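Local coordinates for putative polyketide synthase (PDB 5HU7), which probably catalyses the dehydration of beta-hydroxyacyl intermediates during polyketide assembly, as the dehydratase domain of a trans-acyltransferase polyketide synthase, at residues Y55-R60 with L206-S211; S75-S80 with G130-T135; T135-V140 with E248-H253; P254-A259 with I278-E283. One frame throughout, in Å; residues are numbered along the deposited sequence.

Contact 1 lies in the core, where helix 52-65 grips the loop leading into helix 212-227 through a buried glutamate and arginine. Contact 2, partly buried, pairs strands 76-84 and 125-135, with an apolar face on helix 52-65 and a charged face that binds a water. Contact 3, at the surface, shares T135 with it, has no hydrogen bonds between its segments and rests on packing round F137 and Y250; the salt bridge from R78 to E248 ties the two contacts together. Contact 4, partly buried, joins strands 258-263 and 276-281 mainly by backbone bonds. R60 of contact 1 packs on strands 76-84 and 241-249, at I77 and I249.

Contact 1 (Y55-R60 with L206-S211); sequences YLEMAR and LVFHPS
E57 reaches from helix 52-65 to the backbone of V207 and F208 and supplies the polar part of this contact. Its OE1 accepts two hydrogen bonds, from F208 N at 3.0 Å in a nearly straight line (175°) and from V207 N at 3.3 Å; both donors approach from the same face, above the carboxylate plane. The F208 ring turns an edge to the same oxygen, its CD2 3.2 Å from E57 OE1 and the oxygen near the ring plane. The chain of E57 is bent at chi2 (52°), which turns CD out of an extended course. On the other oxygen, OE2, R60 NH2 forms a salt bridge of 2.8 Å from the syn side, one helical turn along, and H13 is a further partner. A glutamate suits this buried place because one carboxylate can serve backbone amides and a cation together; an alanine here would probably leave both amides without their acceptor and the R60 guanidinium without its counter-charge, freer to turn.

In the double-hotdog fold of polyketide synthase dehydratases, this contact joins helix 52-65 to the loop between helices 200-203 and 212-227. H209 stands at the entrance to the latter, its ND1 accepting a capping bond from S211 N at 3.0 Å.

Packing completes the contact. V207 CG2, a methyl of the beta-branched valine, rests over the centre of the flat R60 cation, 3.4 Å from CZ. L56 and F208 form the apolar pair, L56 CB lying 3.8 Å from F208 CE2. Beyond, L56 also packs on V82 and F208 on L247.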
loop_
_atom_site.group_PDB
_atom_site.type_symbol
_atom_site.label_atom_id
_atom_site.label_comp_id
_atom_site.label_asym_id
_atom_site.label_seq_id
_atom_site.Cartn_x
_atom_site.Cartn_y
_atom_site.Cartn_z
ATOM N N TYR A 55 -12.896 -2.297 14.843
ATOM C CA TYR A 55 -12.648 -0.889 14.560
ATOM C C TYR A 55 -11.352 -0.420 15.206
ATOM O O TYR A 55 -10.632 0.375 14.612
ATOM C CB TYR A 55 -13.790 -0.021 15.110
ATOM C CG TYR A 55 -15.117 -0.180 14.406
ATOM C CD1 TYR A 55 -15.359 0.441 13.180
ATOM C CD2 TYR A 55 -16.171 -0.834 15.021
ATOM C CE1 TYR A 55 -16.629 0.412 12.592
ATOM C CE2 TYR A 55 -17.432 -0.894 14.432
ATOM C CZ TYR A 55 -17.666 -0.235 13.238
ATOM O OH TYR A 55 -18.907 -0.261 12.674
ATOM N N LEU A 56 -11.054 -0.897 16.423
ATOM C CA LEU A 56 -9.852 -0.504 17.144
ATOM C C LEU A 56 -8.618 -1.135 16.568
ATOM O O LEU A 56 -7.584 -0.483 16.426
ATOM C CB LEU A 56 -9.984 -0.879 18.607
ATOM C CG LEU A 56 -11.187 -0.285 19.368
ATOM C CD1 LEU A 56 -11.254 -0.888 20.761
ATOM C CD2 LEU A 56 -11.109 1.199 19.436
ATOM N N GLU A 57 -8.718 -2.417 16.269
ATOM C CA GLU A 57 -7.655 -3.218 15.644
ATOM C C GLU A 57 -7.283 -2.681 14.237
ATOM O O GLU A 57 -6.102 -2.556 13.937
ATOM C CB GLU A 57 -8.098 -4.686 15.573
ATOM C CG GLU A 57 -7.070 -5.665 15.067
ATOM C CD GLU A 57 -5.723 -5.616 15.746
ATOM O OE1 GLU A 57 -5.696 -5.425 16.977
ATOM O OE2 GLU A 57 -4.686 -5.732 15.054
ATOM N N MET A 58 -8.292 -2.328 13.415
ATOM C CA MET A 58 -8.088 -1.753 12.076
ATOM C C MET A 58 -7.379 -0.391 12.164
ATOM O O MET A 58 -6.411 -0.154 11.464
ATOM C CB MET A 58 -9.420 -1.607 11.323
ATOM C CG MET A 58 -9.244 -1.434 9.840
ATOM S SD MET A 58 -10.729 -0.961 8.908
ATOM C CE MET A 58 -11.683 -2.256 9.150
ATOM N N ALA A 59 -7.858 0.489 13.039
ATOM C CA ALA A 59 -7.273 1.813 13.268
ATOM C C ALA A 59 -5.831 1.728 13.760
ATOM O O ALA A 59 -4.979 2.497 13.311
ATOM C CB ALA A 59 -8.104 2.550 14.288
ATOM N N ARG A 60 -5.557 0.783 14.659
ATOM C CA ARG A 60 -4.222 0.563 15.207
ATOM C C ARG A 60 -3.274 0.058 14.135
ATOM O O ARG A 60 -2.127 0.475 14.088
ATOM C CB ARG A 60 -4.323 -0.475 16.333
ATOM C CG ARG A 60 -3.025 -0.736 17.065
ATOM C CD ARG A 60 -3.046 -2.103 17.661
ATOM N NE ARG A 60 -3.073 -3.162 16.635
ATOM C CZ ARG A 60 -2.020 -3.622 15.960
ATOM N NH1 ARG A 60 -0.808 -3.116 16.177
ATOM N NH2 ARG A 60 -2.168 -4.597 15.068
ATOM N N LEU A 206 -2.040 -9.395 14.921
ATOM C CA LEU A 206 -3.059 -8.889 15.830
ATOM C C LEU A 206 -2.584 -8.476 17.222
ATOM O O LEU A 206 -1.543 -8.911 17.700
ATOM C CB LEU A 206 -4.140 -9.958 15.974
ATOM C CG LEU A 206 -4.757 -10.455 14.648
ATOM C CD1 LEU A 206 -5.951 -11.387 14.899
ATOM C CD2 LEU A 206 -5.117 -9.279 13.738
ATOM N N VAL A 207 -3.321 -7.554 17.818
ATOM C CA VAL A 207 -3.186 -7.141 19.203
ATOM C C VAL A 207 -4.479 -7.626 19.905
ATOM O O VAL A 207 -4.408 -8.366 20.890
ATOM C CB VAL A 207 -2.933 -5.613 19.344
ATOM C CG1 VAL A 207 -3.165 -5.122 20.774
ATOM C CG2 VAL A 207 -1.515 -5.272 18.890
ATOM N N PHE A 208 -5.652 -7.237 19.334
ATOM C CA PHE A 208 -6.971 -7.638 19.799
ATOM C C PHE A 208 -7.362 -8.932 19.141
ATOM O O PHE A 208 -7.361 -9.021 17.906
ATOM C CB PHE A 208 -8.034 -6.614 19.436
ATOM C CG PHE A 208 -7.899 -5.283 20.126
ATOM C CD1 PHE A 208 -8.399 -5.093 21.403
ATOM C CD2 PHE A 208 -7.345 -4.199 19.471
ATOM C CE1 PHE A 208 -8.298 -3.863 22.018
ATOM C CE2 PHE A 208 -7.215 -2.974 20.105
ATOM C CZ PHE A 208 -7.694 -2.814 21.366
ATOM N N HIS A 209 -7.752 -9.922 19.957
ATOM C CA HIS A 209 -8.150 -11.227 19.491
ATOM C C HIS A 209 -9.536 -11.078 18.840
ATOM O O HIS A 209 -10.360 -10.313 19.351
ATOM C CB HIS A 209 -8.213 -12.182 20.687
ATOM C CG HIS A 209 -8.359 -13.615 20.328
ATOM N ND1 HIS A 209 -9.597 -14.154 20.016
ATOM C CD2 HIS A 209 -7.423 -14.582 20.234
ATOM C CE1 HIS A 209 -9.360 -15.419 19.692
ATOM N NE2 HIS A 209 -8.086 -15.744 19.914
ATOM N N PRO A 210 -9.846 -11.816 17.741
ATOM C CA PRO A 210 -11.163 -11.659 17.110
ATOM C C PRO A 210 -12.369 -12.109 17.942
ATOM O O PRO A 210 -13.491 -11.763 17.578
ATOM C CB PRO A 210 -11.021 -12.488 15.823
ATOM C CG PRO A 210 -9.972 -13.452 16.111
ATOM C CD PRO A 210 -9.002 -12.742 16.964
ATOM N N SER A 211 -12.160 -12.874 19.029
ATOM C CA SER A 211 -13.241 -13.391 19.874
ATOM C C SER A 211 -13.367 -12.695 21.227
ATOM O O SER A 211 -14.260 -13.054 21.983
ATOM C CB SER A 211 -13.022 -14.878 20.111
ATOM O OG SER A 211 -12.661 -15.548 18.913
#

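Contact 2 (S75-S80 with G130-T135); sequences SGIRMS and GMVEFT
I77 and M79 stand beside V132 and F134 on one face of two antiparallel strands, whose axes approach to 4.6 Å and run at 159° to each other. This is the tightly packed side. M79 and V132 lie side by side, pointing the same way, with CG of the methionine 3.8 Å from CG2 of the valine; I77 CG2 meets V132 CG1 at 4.0 Å. Branched and flexible apolar chains fit here because helix 52-65 covers them through A59, R60 and V63, although F134, at the end, is exposed.

The other face, with R78, S80 and E133, is polar and more open. R78 and E133 also run side by side; a bend at chi3 (-67°) turns NE out of the extended course, and NH1 meets E133 OE2 at 3.2 Å, from above the carboxylate plane. NE makes a salt bridge to E248 on the next strand. An alanine in place of R78 would probably leave both E133 and E248 without their positive mate. A water donates to E133 OE2 (2.8 Å) and R78 O and accepts from S80 OG, linking serine to glutamate.

Backbone bonds join the two strands, with R78 and E133 a hydrogen-bonded pair (R78 N to E133 O, 2.9 Å). An antiparallel sheet wrapped round a long helix, here helix 52-65 against the I77, M79, V132 and F134 face, is the hallmark of the hotdog fold.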
loop_
_atom_site.group_PDB
_atom_site.type_symbol
_atom_site.label_atom_id
_atom_site.label_comp_id
_atom_site.label_asym_id
_atom_site.label_seq_id
_atom_site.Cartn_x
_atom_site.Cartn_y
_atom_site.Cartn_z
ATOM N N SER A 75 6.789 2.623 20.038
ATOM C CA SER A 75 6.175 1.291 20.181
ATOM C C SER A 75 4.760 1.379 20.804
ATOM O O SER A 75 3.799 0.946 20.171
ATOM C CB SER A 75 7.077 0.373 21.009
ATOM O OG SER A 75 7.354 0.917 22.290
ATOM N N GLY A 76 4.682 1.915 22.034
ATOM C CA GLY A 76 3.451 2.193 22.783
ATOM C C GLY A 76 2.537 3.117 22.002
ATOM O O GLY A 76 2.997 4.074 21.391
ATOM N N ILE A 77 1.240 2.824 22.014
ATOM C CA ILE A 77 0.213 3.569 21.321
ATOM C C ILE A 77 -0.851 3.973 22.317
ATOM O O ILE A 77 -1.219 3.173 23.171
ATOM C CB ILE A 77 -0.414 2.709 20.194
ATOM C CG1 ILE A 77 0.550 2.608 19.004
ATOM C CG2 ILE A 77 -1.776 3.268 19.745
ATOM C CD1 ILE A 77 0.197 1.541 18.005
ATOM N N ARG A 78 -1.374 5.218 22.175
ATOM C CA ARG A 78 -2.513 5.692 22.947
ATOM C C ARG A 78 -3.551 6.186 21.952
ATOM O O ARG A 78 -3.257 7.080 21.167
ATOM C CB ARG A 78 -2.166 6.810 23.913
ATOM C CG ARG A 78 -3.390 7.253 24.748
ATOM C CD ARG A 78 -3.168 8.495 25.569
ATOM N NE ARG A 78 -2.185 8.251 26.619
ATOM C CZ ARG A 78 -0.944 8.727 26.664
ATOM N NH1 ARG A 78 -0.498 9.538 25.717
ATOM N NH2 ARG A 78 -0.142 8.404 27.666
ATOM N N MET A 79 -4.748 5.603 21.970
ATOM C CA MET A 79 -5.862 6.080 21.166
ATOM C C MET A 79 -6.791 6.808 22.140
ATOM O O MET A 79 -7.006 6.316 23.219
ATOM C CB MET A 79 -6.582 4.969 20.444
ATOM C CG MET A 79 -5.658 4.082 19.637
ATOM S SD MET A 79 -6.482 2.680 18.806
ATOM C CE MET A 79 -7.703 3.493 17.981
ATOM N N SER A 80 -7.261 8.002 21.795
ATOM C CA SER A 80 -8.100 8.844 22.656
ATOM C C SER A 80 -9.329 9.307 21.886
ATOM O O SER A 80 -9.246 9.451 20.677
ATOM C CB SER A 80 -7.326 10.094 23.075
ATOM O OG SER A 80 -6.258 9.774 23.936
ATOM N N GLY A 130 -11.009 8.723 15.697
ATOM C CA GLY A 130 -10.302 8.903 16.945
ATOM C C GLY A 130 -8.933 9.497 16.751
ATOM O O GLY A 130 -8.508 9.721 15.620
ATOM N N MET A 131 -8.266 9.807 17.854
ATOM C CA MET A 131 -6.924 10.385 17.850
ATOM C C MET A 131 -5.946 9.342 18.295
ATOM O O MET A 131 -6.311 8.485 19.099
ATOM C CB MET A 131 -6.853 11.573 18.807
ATOM C CG MET A 131 -7.882 12.654 18.514
ATOM S SD MET A 131 -7.543 13.518 16.974
ATOM C CE MET A 131 -9.171 13.527 16.215
ATOM N N VAL A 132 -4.706 9.421 17.795
ATOM C CA VAL A 132 -3.626 8.504 18.168
ATOM C C VAL A 132 -2.306 9.200 18.460
ATOM O O VAL A 132 -1.923 10.093 17.729
ATOM C CB VAL A 132 -3.440 7.394 17.118
ATOM C CG1 VAL A 132 -2.262 6.483 17.479
ATOM C CG2 VAL A 132 -4.719 6.597 16.988
ATOM N N GLU A 133 -1.601 8.744 19.530
ATOM C CA GLU A 133 -0.252 9.180 19.908
ATOM C C GLU A 133 0.647 7.980 20.071
ATOM O O GLU A 133 0.224 6.903 20.515
ATOM C CB GLU A 133 -0.223 9.933 21.231
ATOM C CG GLU A 133 -1.109 11.169 21.261
ATOM C CD GLU A 133 -1.346 11.646 22.672
ATOM O OE1 GLU A 133 -0.692 12.624 23.103
ATOM O OE2 GLU A 133 -2.128 10.975 23.377
ATOM N N PHE A 134 1.895 8.191 19.741
ATOM C CA PHE A 134 3.007 7.263 19.894
ATOM C C PHE A 134 3.764 7.737 21.072
ATOM O O PHE A 134 4.142 8.898 21.128
ATOM C CB PHE A 134 3.914 7.317 18.679
ATOM C CG PHE A 134 3.191 6.843 17.450
ATOM C CD1 PHE A 134 2.841 5.505 17.303
ATOM C CD2 PHE A 134 2.916 7.713 16.417
ATOM C CE1 PHE A 134 2.182 5.067 16.164
ATOM C CE2 PHE A 134 2.255 7.276 15.282
ATOM C CZ PHE A 134 1.879 5.958 15.169
ATOM N N THR A 135 3.932 6.885 22.051
ATOM C CA THR A 135 4.594 7.251 23.277
ATOM C C THR A 135 5.297 6.064 23.889
ATOM O O THR A 135 4.922 4.927 23.625
ATOM C CB THR A 135 3.538 7.869 24.232
ATOM O OG1 THR A 135 4.201 8.452 25.366
ATOM C CG2 THR A 135 2.475 6.866 24.667
HETATM O O HOH W 1 -4.270 9.625 22.120
#

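Contact 3 (T135-V140 with E248-H253); sequences TSFVEV and EIYENH
F137 and Y250 are brought together by similar first torsions: in each, CG is anti to the carbonyl carbon and beside the backbone N, at -66° for F137 and -56° for Y250. The rings form a T-shaped (edge-to-face) stack, with centroids 4.8 Å apart and the tyrosine edge directed at the phenylalanine face. Y250 CD1 lies over that face, offset toward the rim, 3.6 Å from F137 CG. T135 CG2 covers the opposite face, holding the ring between two carbon groups.

The far end of F137 rests on E248, whose CD is 3.5 Å from CE1. Y250 OH donates to the anti lone pair of E248 OE1 at 2.7 Å, which helps to orient the tyrosine ring and the carboxylate; the other oxygen, OE2, is held by R78. A tyrosine suits this place by offering an aromatic edge and a hydroxyl together. V140 packs both methyl groups, CG1 and CG2, 3.9 Å from Y250 CB.

No hydrogen bond joins the two segments, and between them the contact is one of packing. The loop after strand 125-135 lies across the end of strand 241-249, with F137 also touching R78 of strand 76-84 and Y250 resting on I287 and R290 of strand 287-298.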
loop_
_atom_site.group_PDB
_atom_site.type_symbol
_atom_site.label_atom_id
_atom_site.label_comp_id
_atom_site.label_asym_id
_atom_site.label_seq_id
_atom_site.Cartn_x
_atom_site.Cartn_y
_atom_site.Cartn_z
ATOM N N THR A 135 3.932 6.885 22.051
ATOM C CA THR A 135 4.594 7.251 23.277
ATOM C C THR A 135 5.297 6.064 23.889
ATOM O O THR A 135 4.922 4.927 23.625
ATOM C CB THR A 135 3.538 7.869 24.232
ATOM O OG1 THR A 135 4.201 8.452 25.366
ATOM C CG2 THR A 135 2.475 6.866 24.667
ATOM N N SER A 136 6.277 6.341 24.753
ATOM C CA SER A 136 7.030 5.342 25.465
ATOM C C SER A 136 6.440 5.272 26.844
ATOM O O SER A 136 6.574 6.216 27.608
ATOM C CB SER A 136 8.515 5.692 25.519
ATOM O OG SER A 136 8.949 6.009 24.208
ATOM N N PHE A 137 5.743 4.171 27.154
ATOM C CA PHE A 137 5.159 4.006 28.480
ATOM C C PHE A 137 6.249 3.701 29.492
ATOM O O PHE A 137 6.794 2.615 29.502
ATOM C CB PHE A 137 4.051 2.958 28.496
ATOM C CG PHE A 137 2.857 3.396 27.678
ATOM C CD1 PHE A 137 1.975 4.346 28.166
ATOM C CD2 PHE A 137 2.581 2.807 26.455
ATOM C CE1 PHE A 137 0.881 4.742 27.433
ATOM C CE2 PHE A 137 1.459 3.175 25.732
ATOM C CZ PHE A 137 0.623 4.162 26.212
ATOM N N VAL A 138 6.540 4.670 30.331
ATOM C CA VAL A 138 7.584 4.627 31.356
ATOM C C VAL A 138 7.280 3.691 32.524
ATOM O O VAL A 138 8.201 3.277 33.230
ATOM C CB VAL A 138 7.933 6.046 31.861
ATOM C CG1 VAL A 138 8.429 6.931 30.712
ATOM C CG2 VAL A 138 6.765 6.702 32.590
ATOM N N GLU A 139 5.995 3.435 32.784
ATOM C CA GLU A 139 5.572 2.537 33.838
ATOM C C GLU A 139 4.378 1.719 33.378
ATOM O O GLU A 139 3.261 2.226 33.379
ATOM C CB GLU A 139 5.250 3.361 35.100
ATOM C CG GLU A 139 5.338 2.555 36.395
ATOM C CD GLU A 139 5.095 3.373 37.651
ATOM O OE1 GLU A 139 4.260 4.307 37.602
ATOM O OE2 GLU A 139 5.746 3.086 38.683
ATOM N N VAL A 140 4.613 0.471 32.939
ATOM C CA VAL A 140 3.527 -0.432 32.487
ATOM C C VAL A 140 2.800 -0.941 33.745
ATOM O O VAL A 140 3.463 -1.417 34.665
ATOM C CB VAL A 140 4.054 -1.583 31.589
ATOM C CG1 VAL A 140 2.983 -2.647 31.334
ATOM C CG2 VAL A 140 4.577 -1.016 30.272
ATOM N N GLU A 248 -4.770 2.399 25.903
ATOM C CA GLU A 248 -3.323 2.344 25.927
ATOM C C GLU A 248 -2.901 0.920 25.627
ATOM O O GLU A 248 -3.455 0.010 26.196
ATOM C CB GLU A 248 -2.795 2.862 27.271
ATOM C CG GLU A 248 -2.899 4.379 27.368
ATOM C CD GLU A 248 -2.430 5.020 28.653
ATOM O OE1 GLU A 248 -2.074 4.274 29.590
ATOM O OE2 GLU A 248 -2.349 6.270 28.704
ATOM N N ILE A 249 -1.994 0.723 24.680
ATOM C CA ILE A 249 -1.473 -0.588 24.311
ATOM C C ILE A 249 0.006 -0.558 24.752
ATOM O O ILE A 249 0.783 0.222 24.213
ATOM C CB ILE A 249 -1.641 -0.881 22.805
ATOM C CG1 ILE A 249 -3.108 -0.709 22.360
ATOM C CG2 ILE A 249 -1.153 -2.302 22.493
ATOM C CD1 ILE A 249 -3.307 -0.756 20.821
ATOM N N TYR A 250 0.362 -1.365 25.761
ATOM C CA TYR A 250 1.702 -1.355 26.379
ATOM C C TYR A 250 2.747 -2.234 25.697
ATOM O O TYR A 250 3.938 -2.019 25.902
ATOM C CB TYR A 250 1.588 -1.719 27.855
ATOM C CG TYR A 250 0.634 -0.797 28.579
ATOM C CD1 TYR A 250 0.908 0.552 28.710
ATOM C CD2 TYR A 250 -0.592 -1.258 29.035
ATOM C CE1 TYR A 250 0.012 1.417 29.338
ATOM C CE2 TYR A 250 -1.496 -0.406 29.652
ATOM C CZ TYR A 250 -1.181 0.926 29.829
ATOM O OH TYR A 250 -2.088 1.741 30.455
ATOM N N GLU A 251 2.317 -3.206 24.892
ATOM C CA GLU A 251 3.225 -4.066 24.129
ATOM C C GLU A 251 2.503 -4.586 22.894
ATOM O O GLU A 251 1.275 -4.665 22.878
ATOM C CB GLU A 251 3.733 -5.247 24.990
ATOM C CG GLU A 251 2.645 -6.219 25.420
ATOM C CD GLU A 251 2.973 -7.102 26.611
ATOM O OE1 GLU A 251 2.694 -8.317 26.526
ATOM O OE2 GLU A 251 3.413 -6.570 27.657
ATOM N N ASN A 252 3.268 -4.995 21.900
ATOM C CA ASN A 252 2.727 -5.584 20.682
ATOM C C ASN A 252 2.472 -7.054 21.021
ATOM O O ASN A 252 3.162 -7.613 21.884
ATOM C CB ASN A 252 3.751 -5.468 19.524
ATOM C CG ASN A 252 4.304 -4.063 19.291
ATOM O OD1 ASN A 252 3.666 -3.210 18.658
ATOM N ND2 ASN A 252 5.490 -3.772 19.826
ATOM N N HIS A 253 1.510 -7.694 20.358
ATOM C CA HIS A 253 1.222 -9.115 20.592
ATOM C C HIS A 253 1.040 -9.458 22.093
ATOM O O HIS A 253 1.721 -10.354 22.603
ATOM C CB HIS A 253 2.357 -9.998 19.992
ATOM C CG HIS A 253 2.954 -9.451 18.738
ATOM N ND1 HIS A 253 4.325 -9.300 18.598
ATOM C CD2 HIS A 253 2.347 -8.948 17.645
ATOM C CE1 HIS A 253 4.506 -8.751 17.405
ATOM N NE2 HIS A 253 3.341 -8.527 16.792
#

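Contact 4 (P254-A259 with I278-E283); sequences PAVKYA and IELCDE
Y258 and C281 point to the same face of the antiparallel pair formed by strands 258-263 and 276-281. The cysteine SG lies between the backbone N and the carbonyl carbon (chi1 71°), 3.7 Å from Y258 CB, and approaches the ring obliquely, 5.4 Å from its centroid and 62° off the normal. The tyrosine instead turns an edge to the following turn, with CD1 3.8 Å from D282 O. A small sulfur side chain suits this place beside a large ring, and L145 of helix 145-150 packs on both residues.

On the other face, A259 CB meets L280 CD2 at 3.4 Å, a close fit that suits the short alanine. V256, in the loop before the strand, adds its CG1 against L280 CB at 3.9 Å, the two side chains crossing obliquely. Helix 212-227 packs over A259 and L280, through L216 and L212 respectively. Nearer the end, K257 and E283 touch through their aliphatic parts, while their charged groups stay apart.

The backbone makes a classic beta bulge: K257 N at 2.8 Å and Y258 N at 3.1 Å both donate to C281 O, and C281 N returns a bond to Y258 O. A water donates to A255 O at 2.7 Å and weakly to L280 O, so that it bridges the two segments, and D282 OD1 accepts from R286 N in the turn beyond.

The direct polar bonds between the segments thus run through the main chain, with one carbonyl serving two amides, and the side-chain pairs that touch are mostly apolar.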
loop_
_atom_site.group_PDB
_atom_site.type_symbol
_atom_site.label_atom_id
_atom_site.label_comp_id
_atom_site.label_asym_id
_atom_site.label_seq_id
_atom_site.Cartn_x
_atom_site.Cartn_y
_atom_site.Cartn_z
ATOM N N PRO A 254 0.158 -8.755 22.834
ATOM C CA PRO A 254 -0.004 -9.082 24.259
ATOM C C PRO A 254 -0.786 -10.381 24.478
ATOM O O PRO A 254 -1.757 -10.671 23.775
ATOM C CB PRO A 254 -0.756 -7.872 24.812
ATOM C CG PRO A 254 -1.544 -7.369 23.680
ATOM C CD PRO A 254 -0.746 -7.658 22.434
ATOM N N ALA A 255 -0.341 -11.168 25.454
ATOM C CA ALA A 255 -0.997 -12.410 25.848
ATOM C C ALA A 255 -2.084 -12.026 26.851
ATOM O O ALA A 255 -1.776 -11.454 27.899
ATOM C CB ALA A 255 0.009 -13.334 26.491
ATOM N N VAL A 256 -3.350 -12.277 26.508
ATOM C CA VAL A 256 -4.492 -11.908 27.330
ATOM C C VAL A 256 -5.120 -13.141 27.991
ATOM O O VAL A 256 -5.821 -13.902 27.346
ATOM C CB VAL A 256 -5.501 -11.114 26.485
ATOM C CG1 VAL A 256 -6.753 -10.763 27.299
ATOM C CG2 VAL A 256 -4.834 -9.859 25.912
ATOM N N LYS A 257 -4.838 -13.339 29.275
ATOM C CA LYS A 257 -5.387 -14.447 30.045
ATOM C C LYS A 257 -6.502 -14.000 30.981
ATOM O O LYS A 257 -7.335 -14.818 31.335
ATOM C CB LYS A 257 -4.264 -15.137 30.809
ATOM C CG LYS A 257 -3.116 -15.614 29.917
ATOM C CD LYS A 257 -3.563 -16.420 28.682
ATOM C CE LYS A 257 -2.538 -17.436 28.217
ATOM N NZ LYS A 257 -1.257 -16.808 27.795
ATOM N N TYR A 258 -6.574 -12.701 31.313
ATOM C CA TYR A 258 -7.597 -12.155 32.196
ATOM C C TYR A 258 -8.033 -10.804 31.756
ATOM O O TYR A 258 -7.226 -10.029 31.232
ATOM C CB TYR A 258 -7.055 -11.949 33.627
ATOM C CG TYR A 258 -6.718 -13.222 34.372
ATOM C CD1 TYR A 258 -5.477 -13.826 34.233
ATOM C CD2 TYR A 258 -7.624 -13.793 35.251
ATOM C CE1 TYR A 258 -5.167 -14.997 34.901
ATOM C CE2 TYR A 258 -7.325 -14.969 35.926
ATOM C CZ TYR A 258 -6.087 -15.560 35.763
ATOM O OH TYR A 258 -5.762 -16.729 36.412
ATOM N N ALA A 259 -9.274 -10.465 32.121
ATOM C CA ALA A 259 -9.840 -9.139 31.928
ATOM C C ALA A 259 -10.438 -8.696 33.259
ATOM O O ALA A 259 -11.247 -9.414 33.828
ATOM C CB ALA A 259 -10.920 -9.169 30.850
ATOM N N ILE A 278 -11.550 -1.355 31.512
ATOM C CA ILE A 278 -11.174 -2.734 31.258
ATOM C C ILE A 278 -9.670 -2.817 31.171
ATOM O O ILE A 278 -9.068 -2.115 30.359
ATOM C CB ILE A 278 -11.836 -3.278 29.966
ATOM C CG1 ILE A 278 -13.358 -3.139 30.046
ATOM C CG2 ILE A 278 -11.461 -4.753 29.716
ATOM C CD1 ILE A 278 -14.115 -3.596 28.813
ATOM N N GLU A 279 -9.073 -3.715 31.963
ATOM C CA GLU A 279 -7.650 -4.005 31.938
ATOM C C GLU A 279 -7.484 -5.460 31.517
ATOM O O GLU A 279 -8.119 -6.341 32.096
ATOM C CB GLU A 279 -7.011 -3.740 33.302
ATOM C CG GLU A 279 -6.717 -2.265 33.464
ATOM C CD GLU A 279 -6.781 -1.708 34.867
ATOM O OE1 GLU A 279 -7.781 -1.965 35.570
ATOM O OE2 GLU A 279 -5.851 -0.972 35.253
ATOM N N LEU A 280 -6.662 -5.696 30.495
ATOM C CA LEU A 280 -6.412 -7.003 29.937
ATOM C C LEU A 280 -4.969 -7.335 30.249
ATOM O O LEU A 280 -4.094 -6.588 29.848
ATOM C CB LEU A 280 -6.653 -6.978 28.419
ATOM C CG LEU A 280 -8.029 -6.485 27.976
ATOM C CD1 LEU A 280 -8.138 -6.484 26.478
ATOM C CD2 LEU A 280 -9.149 -7.364 28.533
ATOM N N CYS A 281 -4.721 -8.425 30.994
ATOM C CA CYS A 281 -3.383 -8.813 31.386
ATOM C C CYS A 281 -3.089 -10.272 31.074
ATOM O O CYS A 281 -3.981 -11.034 30.694
ATOM C CB CYS A 281 -3.213 -8.530 32.871
ATOM S SG CYS A 281 -4.163 -9.645 33.934
ATOM N N ASP A 282 -1.808 -10.637 31.219
ATOM C CA ASP A 282 -1.289 -12.009 31.055
ATOM C C ASP A 282 -1.458 -12.802 32.368
ATOM O O ASP A 282 -2.101 -12.301 33.283
ATOM C CB ASP A 282 0.191 -11.978 30.570
ATOM C CG ASP A 282 1.217 -11.376 31.519
ATOM O OD1 ASP A 282 0.872 -11.134 32.692
ATOM O OD2 ASP A 282 2.371 -11.145 31.082
ATOM N N GLU A 283 -0.902 -14.039 32.438
ATOM C CA GLU A 283 -0.930 -14.937 33.613
ATOM C C GLU A 283 -0.314 -14.306 34.863
ATOM O O GLU A 283 -0.719 -14.649 35.966
ATOM C CB GLU A 283 -0.104 -16.225 33.351
ATOM C CG GLU A 283 -0.588 -17.137 32.245
ATOM C CD GLU A 283 0.204 -18.428 32.150
ATOM O OE1 GLU A 283 1.370 -18.377 31.698
ATOM O OE2 GLU A 283 -0.338 -19.492 32.525
HETATM O O HOH W 2 -2.153 -8.750 28.076
#